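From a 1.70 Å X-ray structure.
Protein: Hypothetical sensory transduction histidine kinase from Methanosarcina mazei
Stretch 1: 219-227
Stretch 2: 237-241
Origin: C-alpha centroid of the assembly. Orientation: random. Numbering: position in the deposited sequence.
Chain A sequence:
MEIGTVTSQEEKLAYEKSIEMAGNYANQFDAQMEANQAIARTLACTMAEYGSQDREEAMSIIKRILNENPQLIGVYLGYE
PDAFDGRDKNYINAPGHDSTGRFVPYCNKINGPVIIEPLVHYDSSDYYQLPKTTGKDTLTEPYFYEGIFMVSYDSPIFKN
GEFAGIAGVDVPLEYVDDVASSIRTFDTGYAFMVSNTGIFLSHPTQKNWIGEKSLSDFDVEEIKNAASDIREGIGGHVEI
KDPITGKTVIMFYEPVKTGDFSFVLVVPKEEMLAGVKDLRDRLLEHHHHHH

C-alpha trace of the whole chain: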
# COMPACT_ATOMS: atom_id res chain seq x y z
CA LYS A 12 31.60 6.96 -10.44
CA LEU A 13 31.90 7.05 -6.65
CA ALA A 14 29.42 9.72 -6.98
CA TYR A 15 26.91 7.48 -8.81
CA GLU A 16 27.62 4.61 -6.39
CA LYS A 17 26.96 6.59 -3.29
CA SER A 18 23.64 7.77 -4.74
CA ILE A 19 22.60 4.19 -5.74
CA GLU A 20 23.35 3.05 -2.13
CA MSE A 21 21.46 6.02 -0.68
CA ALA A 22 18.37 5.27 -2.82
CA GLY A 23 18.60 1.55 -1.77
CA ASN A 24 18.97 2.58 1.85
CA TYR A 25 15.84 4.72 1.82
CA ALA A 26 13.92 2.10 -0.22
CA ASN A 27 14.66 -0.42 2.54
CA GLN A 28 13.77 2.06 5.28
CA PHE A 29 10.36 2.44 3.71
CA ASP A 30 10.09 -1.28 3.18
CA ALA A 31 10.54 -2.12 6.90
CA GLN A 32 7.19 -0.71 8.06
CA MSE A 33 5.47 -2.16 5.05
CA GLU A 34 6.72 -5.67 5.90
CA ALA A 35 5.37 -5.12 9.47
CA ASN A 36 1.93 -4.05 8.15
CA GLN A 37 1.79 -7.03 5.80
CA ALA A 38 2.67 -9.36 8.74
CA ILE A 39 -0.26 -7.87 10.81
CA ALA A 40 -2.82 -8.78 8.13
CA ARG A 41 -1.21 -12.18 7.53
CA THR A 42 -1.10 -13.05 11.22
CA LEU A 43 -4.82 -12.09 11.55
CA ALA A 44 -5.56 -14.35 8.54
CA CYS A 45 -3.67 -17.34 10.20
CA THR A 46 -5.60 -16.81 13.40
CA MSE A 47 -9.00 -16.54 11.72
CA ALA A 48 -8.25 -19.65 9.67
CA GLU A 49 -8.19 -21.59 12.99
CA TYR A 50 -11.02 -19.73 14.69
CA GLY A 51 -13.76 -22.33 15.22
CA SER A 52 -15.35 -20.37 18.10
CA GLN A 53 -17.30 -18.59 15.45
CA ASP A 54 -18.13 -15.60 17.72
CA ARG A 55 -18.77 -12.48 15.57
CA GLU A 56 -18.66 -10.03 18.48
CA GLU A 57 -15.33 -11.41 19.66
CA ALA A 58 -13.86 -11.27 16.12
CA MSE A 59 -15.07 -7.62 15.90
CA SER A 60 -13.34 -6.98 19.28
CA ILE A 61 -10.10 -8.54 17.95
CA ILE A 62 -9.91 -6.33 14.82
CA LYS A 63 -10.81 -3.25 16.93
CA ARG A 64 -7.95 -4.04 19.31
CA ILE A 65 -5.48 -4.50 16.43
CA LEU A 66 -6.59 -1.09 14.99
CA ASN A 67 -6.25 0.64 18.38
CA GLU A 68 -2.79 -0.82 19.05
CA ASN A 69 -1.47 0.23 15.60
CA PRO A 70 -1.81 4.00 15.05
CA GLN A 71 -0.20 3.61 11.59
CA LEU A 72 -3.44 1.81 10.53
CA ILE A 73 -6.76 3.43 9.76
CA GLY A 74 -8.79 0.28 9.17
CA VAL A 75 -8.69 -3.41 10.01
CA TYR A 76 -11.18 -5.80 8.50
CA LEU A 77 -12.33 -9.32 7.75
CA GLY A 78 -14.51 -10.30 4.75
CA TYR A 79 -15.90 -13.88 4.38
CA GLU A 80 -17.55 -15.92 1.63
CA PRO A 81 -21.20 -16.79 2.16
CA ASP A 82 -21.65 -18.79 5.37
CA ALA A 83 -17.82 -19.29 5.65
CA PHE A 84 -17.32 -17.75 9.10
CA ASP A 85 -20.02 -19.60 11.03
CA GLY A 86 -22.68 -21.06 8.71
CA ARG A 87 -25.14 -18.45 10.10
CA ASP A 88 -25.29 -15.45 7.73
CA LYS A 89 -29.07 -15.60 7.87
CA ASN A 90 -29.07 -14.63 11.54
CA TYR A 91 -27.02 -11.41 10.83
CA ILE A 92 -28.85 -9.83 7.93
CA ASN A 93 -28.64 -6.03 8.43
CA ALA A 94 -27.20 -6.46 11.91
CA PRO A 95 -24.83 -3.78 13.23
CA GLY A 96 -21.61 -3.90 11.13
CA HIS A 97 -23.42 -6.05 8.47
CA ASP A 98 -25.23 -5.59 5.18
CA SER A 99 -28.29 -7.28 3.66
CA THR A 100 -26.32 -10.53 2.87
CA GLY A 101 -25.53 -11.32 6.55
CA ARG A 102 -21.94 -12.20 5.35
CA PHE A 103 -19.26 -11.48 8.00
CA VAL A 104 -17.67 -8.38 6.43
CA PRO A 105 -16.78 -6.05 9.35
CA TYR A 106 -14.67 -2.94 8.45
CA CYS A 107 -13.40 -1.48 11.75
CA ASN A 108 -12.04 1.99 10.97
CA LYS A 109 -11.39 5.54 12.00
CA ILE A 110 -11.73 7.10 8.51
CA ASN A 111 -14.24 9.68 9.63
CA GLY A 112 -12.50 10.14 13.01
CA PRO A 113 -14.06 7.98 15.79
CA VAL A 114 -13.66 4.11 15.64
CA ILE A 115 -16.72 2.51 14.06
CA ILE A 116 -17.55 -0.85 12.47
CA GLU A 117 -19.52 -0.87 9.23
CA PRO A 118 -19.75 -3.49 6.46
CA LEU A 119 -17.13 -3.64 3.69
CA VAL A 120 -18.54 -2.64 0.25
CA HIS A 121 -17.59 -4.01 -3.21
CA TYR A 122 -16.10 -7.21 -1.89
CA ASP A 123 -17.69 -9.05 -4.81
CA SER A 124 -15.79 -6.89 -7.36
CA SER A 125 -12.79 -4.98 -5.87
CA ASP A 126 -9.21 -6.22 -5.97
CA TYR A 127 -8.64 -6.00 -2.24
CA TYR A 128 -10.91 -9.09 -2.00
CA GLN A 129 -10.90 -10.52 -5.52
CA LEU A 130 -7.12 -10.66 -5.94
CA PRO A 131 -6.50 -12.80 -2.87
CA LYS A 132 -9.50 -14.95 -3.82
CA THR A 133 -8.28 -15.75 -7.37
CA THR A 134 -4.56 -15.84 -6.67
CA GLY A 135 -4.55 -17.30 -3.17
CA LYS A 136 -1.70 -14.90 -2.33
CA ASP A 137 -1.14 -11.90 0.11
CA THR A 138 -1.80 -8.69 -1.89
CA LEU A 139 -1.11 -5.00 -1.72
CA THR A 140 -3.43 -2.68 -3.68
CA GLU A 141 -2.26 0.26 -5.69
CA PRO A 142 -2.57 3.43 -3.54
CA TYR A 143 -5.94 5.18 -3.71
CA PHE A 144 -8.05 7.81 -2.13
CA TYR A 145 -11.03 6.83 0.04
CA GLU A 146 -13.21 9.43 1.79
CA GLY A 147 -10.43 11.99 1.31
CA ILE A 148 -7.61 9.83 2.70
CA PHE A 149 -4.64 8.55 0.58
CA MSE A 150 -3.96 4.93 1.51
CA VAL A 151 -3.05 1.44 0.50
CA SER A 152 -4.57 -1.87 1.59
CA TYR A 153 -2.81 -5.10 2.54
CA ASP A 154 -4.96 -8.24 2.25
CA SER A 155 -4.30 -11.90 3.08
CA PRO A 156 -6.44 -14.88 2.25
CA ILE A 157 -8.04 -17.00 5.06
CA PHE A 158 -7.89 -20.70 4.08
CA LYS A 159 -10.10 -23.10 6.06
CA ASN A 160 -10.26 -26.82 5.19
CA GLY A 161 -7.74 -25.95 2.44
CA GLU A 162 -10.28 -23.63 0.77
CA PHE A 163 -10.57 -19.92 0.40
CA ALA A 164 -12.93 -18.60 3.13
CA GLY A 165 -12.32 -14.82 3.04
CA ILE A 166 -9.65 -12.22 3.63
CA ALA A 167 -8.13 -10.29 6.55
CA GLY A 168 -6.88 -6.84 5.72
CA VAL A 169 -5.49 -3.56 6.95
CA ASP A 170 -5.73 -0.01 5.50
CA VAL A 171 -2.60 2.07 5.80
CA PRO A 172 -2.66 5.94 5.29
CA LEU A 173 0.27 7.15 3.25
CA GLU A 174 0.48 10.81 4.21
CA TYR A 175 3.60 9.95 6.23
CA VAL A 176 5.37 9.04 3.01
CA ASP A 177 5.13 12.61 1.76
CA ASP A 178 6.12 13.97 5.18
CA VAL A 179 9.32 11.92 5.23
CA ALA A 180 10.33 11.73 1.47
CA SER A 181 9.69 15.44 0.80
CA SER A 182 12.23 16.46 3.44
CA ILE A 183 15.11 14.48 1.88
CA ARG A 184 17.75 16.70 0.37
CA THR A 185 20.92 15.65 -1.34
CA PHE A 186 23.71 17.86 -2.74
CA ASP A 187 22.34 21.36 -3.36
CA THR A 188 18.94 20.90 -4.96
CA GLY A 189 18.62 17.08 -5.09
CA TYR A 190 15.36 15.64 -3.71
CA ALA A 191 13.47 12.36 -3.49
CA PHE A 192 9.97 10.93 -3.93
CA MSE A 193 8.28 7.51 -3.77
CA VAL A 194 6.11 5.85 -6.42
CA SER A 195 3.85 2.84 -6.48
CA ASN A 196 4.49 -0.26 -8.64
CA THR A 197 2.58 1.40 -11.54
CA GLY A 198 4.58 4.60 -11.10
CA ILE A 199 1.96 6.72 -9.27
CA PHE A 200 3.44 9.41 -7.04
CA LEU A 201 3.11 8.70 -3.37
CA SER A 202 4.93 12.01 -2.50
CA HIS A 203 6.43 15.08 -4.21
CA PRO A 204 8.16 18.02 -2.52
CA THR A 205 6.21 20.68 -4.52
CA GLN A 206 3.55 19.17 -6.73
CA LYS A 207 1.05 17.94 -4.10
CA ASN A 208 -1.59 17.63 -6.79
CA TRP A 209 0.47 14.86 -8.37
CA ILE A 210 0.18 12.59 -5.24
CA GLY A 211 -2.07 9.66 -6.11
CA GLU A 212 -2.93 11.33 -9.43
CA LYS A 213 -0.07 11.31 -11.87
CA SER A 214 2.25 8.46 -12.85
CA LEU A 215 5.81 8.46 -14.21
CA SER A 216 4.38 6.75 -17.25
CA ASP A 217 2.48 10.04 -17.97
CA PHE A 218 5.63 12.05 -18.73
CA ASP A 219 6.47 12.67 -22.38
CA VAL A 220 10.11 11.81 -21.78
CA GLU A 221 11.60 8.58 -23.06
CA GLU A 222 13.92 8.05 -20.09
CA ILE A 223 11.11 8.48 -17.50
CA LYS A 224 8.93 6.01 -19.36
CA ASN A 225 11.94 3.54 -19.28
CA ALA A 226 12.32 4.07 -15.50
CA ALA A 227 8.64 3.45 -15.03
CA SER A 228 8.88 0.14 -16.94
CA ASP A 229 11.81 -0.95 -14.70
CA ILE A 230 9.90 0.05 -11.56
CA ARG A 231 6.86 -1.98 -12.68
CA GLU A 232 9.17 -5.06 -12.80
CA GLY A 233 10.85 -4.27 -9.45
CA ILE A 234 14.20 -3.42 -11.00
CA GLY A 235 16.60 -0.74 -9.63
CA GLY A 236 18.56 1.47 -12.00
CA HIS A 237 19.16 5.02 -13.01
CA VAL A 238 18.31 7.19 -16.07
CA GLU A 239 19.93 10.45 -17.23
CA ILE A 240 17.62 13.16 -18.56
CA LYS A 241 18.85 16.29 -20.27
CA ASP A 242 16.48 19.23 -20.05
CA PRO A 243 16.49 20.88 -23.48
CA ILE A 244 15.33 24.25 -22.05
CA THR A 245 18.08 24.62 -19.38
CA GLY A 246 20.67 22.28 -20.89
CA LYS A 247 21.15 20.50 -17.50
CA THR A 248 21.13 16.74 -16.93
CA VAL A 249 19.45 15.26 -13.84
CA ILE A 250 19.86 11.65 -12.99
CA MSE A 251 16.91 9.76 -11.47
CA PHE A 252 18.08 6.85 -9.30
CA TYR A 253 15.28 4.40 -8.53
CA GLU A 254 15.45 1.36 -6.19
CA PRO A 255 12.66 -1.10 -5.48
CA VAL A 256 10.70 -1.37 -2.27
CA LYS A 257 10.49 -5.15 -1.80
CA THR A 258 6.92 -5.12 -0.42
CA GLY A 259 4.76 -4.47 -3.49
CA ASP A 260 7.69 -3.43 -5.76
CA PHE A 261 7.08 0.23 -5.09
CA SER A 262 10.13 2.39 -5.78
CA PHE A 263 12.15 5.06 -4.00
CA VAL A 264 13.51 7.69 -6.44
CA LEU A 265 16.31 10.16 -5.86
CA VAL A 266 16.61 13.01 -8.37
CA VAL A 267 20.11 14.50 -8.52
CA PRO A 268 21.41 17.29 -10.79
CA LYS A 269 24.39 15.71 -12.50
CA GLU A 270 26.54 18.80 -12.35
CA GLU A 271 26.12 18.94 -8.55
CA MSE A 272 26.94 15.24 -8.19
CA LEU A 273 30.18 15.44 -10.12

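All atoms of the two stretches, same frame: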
# COMPACT_ATOMS: atom_id res chain seq x y z
N ASP A 219 6.07 12.84 -20.97
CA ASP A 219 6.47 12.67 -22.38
C ASP A 219 7.95 12.75 -22.47
O ASP A 219 8.46 13.66 -23.10
CB ASP A 219 5.94 13.82 -23.23
CG ASP A 219 4.47 13.88 -23.24
OD1 ASP A 219 3.83 12.81 -23.43
OD2 ASP A 219 3.95 14.99 -23.05
N VAL A 220 8.65 11.80 -21.85
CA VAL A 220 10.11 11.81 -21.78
C VAL A 220 10.51 10.34 -21.79
O VAL A 220 10.11 9.57 -20.91
CB VAL A 220 10.67 12.47 -20.48
CG1 VAL A 220 12.22 12.45 -20.42
CG2 VAL A 220 10.12 13.91 -20.35
N GLU A 221 11.24 9.95 -22.84
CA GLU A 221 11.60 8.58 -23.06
C GLU A 221 12.26 7.97 -21.80
O GLU A 221 11.88 6.87 -21.40
CB GLU A 221 12.56 8.46 -24.30
CG GLU A 221 13.02 7.05 -24.69
CD GLU A 221 11.87 6.24 -25.25
OE1 GLU A 221 10.75 6.48 -24.79
OE2 GLU A 221 12.05 5.39 -26.18
N GLU A 222 13.23 8.63 -21.22
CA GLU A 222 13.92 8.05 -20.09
C GLU A 222 13.00 7.78 -18.89
O GLU A 222 13.23 6.85 -18.14
CB GLU A 222 15.06 8.96 -19.67
CG GLU A 222 16.18 8.99 -20.71
CD GLU A 222 15.84 9.90 -21.93
OE1 GLU A 222 14.75 10.55 -21.98
OE2 GLU A 222 16.69 9.96 -22.84
N ILE A 223 12.02 8.66 -18.66
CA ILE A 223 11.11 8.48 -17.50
C ILE A 223 10.16 7.35 -17.74
O ILE A 223 9.89 6.54 -16.84
CB ILE A 223 10.33 9.82 -17.18
CG1 ILE A 223 11.28 10.89 -16.74
CG2 ILE A 223 9.40 9.59 -16.03
CD1 ILE A 223 10.61 12.25 -16.43
N LYS A 224 9.66 7.21 -18.98
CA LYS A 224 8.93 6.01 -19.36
C LYS A 224 9.74 4.69 -19.18
O LYS A 224 9.16 3.64 -18.79
CB LYS A 224 8.46 6.13 -20.84
CG LYS A 224 7.30 7.09 -20.97
CD LYS A 224 6.85 7.15 -22.47
CE LYS A 224 6.27 8.48 -22.77
NZ LYS A 224 5.08 8.59 -21.87
N ASN A 225 11.02 4.71 -19.50
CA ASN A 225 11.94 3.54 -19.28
C ASN A 225 12.12 3.21 -17.78
O ASN A 225 12.04 2.02 -17.38
CB ASN A 225 13.29 3.74 -19.93
CG ASN A 225 13.16 3.76 -21.46
OD1 ASN A 225 12.18 3.24 -22.01
ND2 ASN A 225 14.12 4.35 -22.12
N ALA A 226 12.21 4.26 -16.98
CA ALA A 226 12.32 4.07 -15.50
C ALA A 226 11.04 3.42 -15.05
O ALA A 226 11.07 2.51 -14.24
CB ALA A 226 12.62 5.44 -14.76
N ALA A 227 9.90 3.91 -15.53
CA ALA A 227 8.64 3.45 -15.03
C ALA A 227 8.46 1.97 -15.39
O ALA A 227 7.97 1.16 -14.60
CB ALA A 227 7.48 4.33 -15.52
N HIS A 237 19.21 3.56 -12.98
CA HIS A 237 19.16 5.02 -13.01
C HIS A 237 19.04 5.46 -14.49
O HIS A 237 19.38 4.71 -15.42
CB HIS A 237 20.31 5.72 -12.31
CG HIS A 237 21.67 5.30 -12.76
ND1 HIS A 237 22.37 5.92 -13.80
CD2 HIS A 237 22.47 4.32 -12.30
CE1 HIS A 237 23.55 5.33 -13.94
NE2 HIS A 237 23.64 4.35 -13.04
N VAL A 238 18.40 6.59 -14.70
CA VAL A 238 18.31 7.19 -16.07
C VAL A 238 18.86 8.59 -16.04
O VAL A 238 18.78 9.26 -15.03
CB VAL A 238 16.89 7.19 -16.66
CG1 VAL A 238 16.46 5.80 -16.98
CG2 VAL A 238 15.89 7.98 -15.71
N GLU A 239 19.41 9.09 -17.17
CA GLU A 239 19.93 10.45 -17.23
C GLU A 239 19.07 11.24 -18.20
O GLU A 239 18.77 10.75 -19.26
CB GLU A 239 21.33 10.45 -17.80
CG GLU A 239 22.20 9.54 -16.97
CD GLU A 239 23.66 9.95 -16.93
OE1 GLU A 239 24.00 11.00 -17.52
OE2 GLU A 239 24.45 9.22 -16.29
N ILE A 240 18.64 12.41 -17.78
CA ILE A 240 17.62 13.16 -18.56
C ILE A 240 18.11 14.56 -18.83
O ILE A 240 18.38 15.30 -17.92
CB ILE A 240 16.33 13.28 -17.77
CG1 ILE A 240 15.92 11.90 -17.20
CG2 ILE A 240 15.22 13.91 -18.61
CD1 ILE A 240 14.63 11.94 -16.35
N LYS A 241 18.27 14.95 -20.09
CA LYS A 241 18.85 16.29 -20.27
C LYS A 241 17.70 17.25 -20.59
O LYS A 241 16.87 16.95 -21.43
CB LYS A 241 19.86 16.27 -21.40
CG LYS A 241 20.33 17.66 -21.81
CD LYS A 241 21.18 17.57 -23.05
CE LYS A 241 21.91 18.86 -23.38
NZ LYS A 241 22.64 18.66 -24.71

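The start of helix 221-227 packs against strand 237-241 with the two chain directions nearly antiparallel, at 164°, and the axes approach to 8.2 Å. The backbones come nearest at Glu222 and Val238, whose CA atoms lie 6.0 Å apart. No hydrogen bond crosses the contact, so the fit rests on the shapes of the side chains, and the buried surface is a modest 270 Å².

Two strand residues, Val238 and Ile240, supply the main bumps. Val238 points its CB toward the helix and settles against the turn between Glu222 and Ala226. Both methyls face the same surface: Val238 CG1 and CG2 lie 3.6 and 3.8 Å from Glu222 O, and Val238 CG2 is 4.2 Å from Ala226 CB. The small alanine methyl thus forms one wall of a shallow hollow and the Glu222 backbone another. Glu222 O is also the acceptor for Ala226 N, at 3.0 Å, so this part of the hollow is held by the helix's own bonding.

Ile240 leaves its strand sideways, but its extended side chain (chi1 m, chi2 t) brings its end nearer the helix. There Ile240 CD1 meets Ile223 CG1 at 3.5 Å, the tightest apolar contact of the interface. The other branch, Ile240 CG2, lies 3.8 Å from Val220 CG1, of the N-cap residue. Ile240 therefore fits into a notch lined by Val220 and Ile223, with Glu222 CB closing in at 3.9 Å from Ile240 CG1.

Glu222 is the helix's own projection into the strand. Its CB lies 3.9 Å from Val238 CB, and its CG approaches Glu239 O at 3.5 Å, so the aliphatic part of this acidic side chain packs over the strand between Val238 and Ile240. Glu239 itself directs its CB away, and its carboxylate oxygens are hydrogen-bonded elsewhere in the structure.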